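Local coordinates for type IV pilus secretin PilQ family protein (PDB 6W6M) that forms the outer-membrane secretin channel of the type IV competence pilus, a ring of fourteen subunits required for natural competence and probably the pore for the pilus, at the interface of chains A and B. Coordinates in Å, arbitrary orientation; residue numbers count along the deposited sequence, not the author numbering. Chains: chain A/B, Type IV pilus secretin PilQ family protein.

The interface of chains A and B. Residues chain A 420-423, 438, 462; chain B 524-526.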
# COMPACT_ATOMS: atom_id res chain seq x y z
N ILE A 420 35.21 -39.62 23.13
CA ILE A 420 34.05 -39.90 22.29
C ILE A 420 34.50 -40.20 20.87
O ILE A 420 35.45 -39.59 20.36
CB ILE A 420 33.06 -38.72 22.30
CG1 ILE A 420 32.46 -38.55 23.68
CG2 ILE A 420 31.96 -38.93 21.31
CD1 ILE A 420 31.70 -37.28 23.85
N ILE A 421 33.82 -41.15 20.23
CA ILE A 421 34.09 -41.57 18.85
C ILE A 421 32.77 -41.67 18.10
O ILE A 421 31.82 -42.28 18.59
CB ILE A 421 34.81 -42.92 18.80
CG1 ILE A 421 36.20 -42.81 19.39
CG2 ILE A 421 34.90 -43.42 17.38
CD1 ILE A 421 36.85 -44.12 19.60
N SER A 422 32.71 -41.10 16.90
CA SER A 422 31.53 -41.30 16.06
C SER A 422 31.95 -41.45 14.60
O SER A 422 32.84 -40.75 14.15
CB SER A 422 30.54 -40.14 16.20
OG SER A 422 31.08 -38.92 15.75
N SER A 423 31.32 -42.37 13.89
CA SER A 423 31.69 -42.64 12.50
C SER A 423 30.47 -42.98 11.65
O SER A 423 29.95 -44.10 11.72
CB SER A 423 32.72 -43.76 12.43
OG SER A 423 32.19 -44.97 12.90
N GLN A 438 21.60 -37.52 11.68
CA GLN A 438 21.00 -37.99 12.93
C GLN A 438 21.02 -36.86 13.94
O GLN A 438 22.10 -36.39 14.31
CB GLN A 438 21.75 -39.20 13.46
CG GLN A 438 21.06 -39.89 14.58
CD GLN A 438 21.94 -40.90 15.26
OE1 GLN A 438 21.58 -42.06 15.38
NE2 GLN A 438 23.10 -40.46 15.71
N LEU A 462 24.34 -34.74 13.68
CA LEU A 462 25.65 -35.29 13.25
C LEU A 462 25.52 -35.78 11.80
O LEU A 462 24.84 -36.79 11.59
CB LEU A 462 26.04 -36.43 14.19
CG LEU A 462 27.04 -37.44 13.64
CD1 LEU A 462 28.46 -36.92 13.76
CD2 LEU A 462 26.90 -38.78 14.34
N PHE B 524 27.87 -45.37 14.03
CA PHE B 524 28.42 -46.05 15.19
C PHE B 524 28.85 -45.01 16.22
O PHE B 524 29.42 -43.99 15.86
CB PHE B 524 29.61 -46.92 14.79
CG PHE B 524 30.28 -47.60 15.94
CD1 PHE B 524 29.75 -48.76 16.49
CD2 PHE B 524 31.46 -47.11 16.47
CE1 PHE B 524 30.36 -49.38 17.54
CE2 PHE B 524 32.07 -47.73 17.52
CZ PHE B 524 31.52 -48.86 18.06
N GLN B 525 28.56 -45.26 17.50
CA GLN B 525 28.99 -44.33 18.54
C GLN B 525 29.48 -45.08 19.77
O GLN B 525 28.98 -46.15 20.11
CB GLN B 525 27.86 -43.39 18.96
CG GLN B 525 27.45 -42.43 17.90
CD GLN B 525 26.30 -41.59 18.34
OE1 GLN B 525 26.11 -40.49 17.84
NE2 GLN B 525 25.52 -42.09 19.28
N HIS B 526 30.43 -44.46 20.47
CA HIS B 526 30.99 -45.02 21.68
C HIS B 526 31.40 -43.88 22.61
O HIS B 526 31.80 -42.82 22.14
CB HIS B 526 32.19 -45.90 21.35
CG HIS B 526 32.80 -46.55 22.54
ND1 HIS B 526 32.12 -47.44 23.33
CD2 HIS B 526 34.04 -46.46 23.06
CE1 HIS B 526 32.91 -47.86 24.30
NE2 HIS B 526 34.08 -47.28 24.16
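Neighbouring secretin subunits are joined here edge to edge. Strand 404-429 of chain A pairs antiparallel with strand 518-534 of chain B, so the sheet runs on from one subunit into the next, as expected for the beta-barrel wall of a secretin ring. Backbone groups carry the seam. A:Ile421 and B:His526 face each other and exchange two hydrogen bonds: A:Ile421 N gives to B:His526 O at 3.2 Å, nearly straight at the hydrogen (167°), and B:His526 N gives to A:Ile421 O. Two residues on, past the pair A:Ser422 and B:Gln525, A:Ser423 N gives to B:Phe524 O at 3.2 Å. All three acceptors are met in the carbonyl plane. The return bond from B:Phe524 N to A:Ser423 O is weak.

The side chain of B:Gln525 leaves the sheet on the same face as that of A:Ser422 and reaches toward A:Leu462 and A:Gln438. CB lies 4.1 Å from A:Ile421 O. CG sits beside its own backbone N (chi1 -67°), and the chain then runs extended to the amide. At the tip, OE1 is 4.0 Å from the methyl CD2 of A:Leu462. OE1 is also 3.7 Å from the amide NE2 of A:Gln438, whose extended chain arrives tip to tip, with the two amide planes turned 62° apart. This is a loose polar approach, not a hydrogen bond. On the opposite face of the sheet, B:Phe524 CG is anti to its backbone N, and its CB lies 3.8 Å from the hydroxyl OG of A:Ser423.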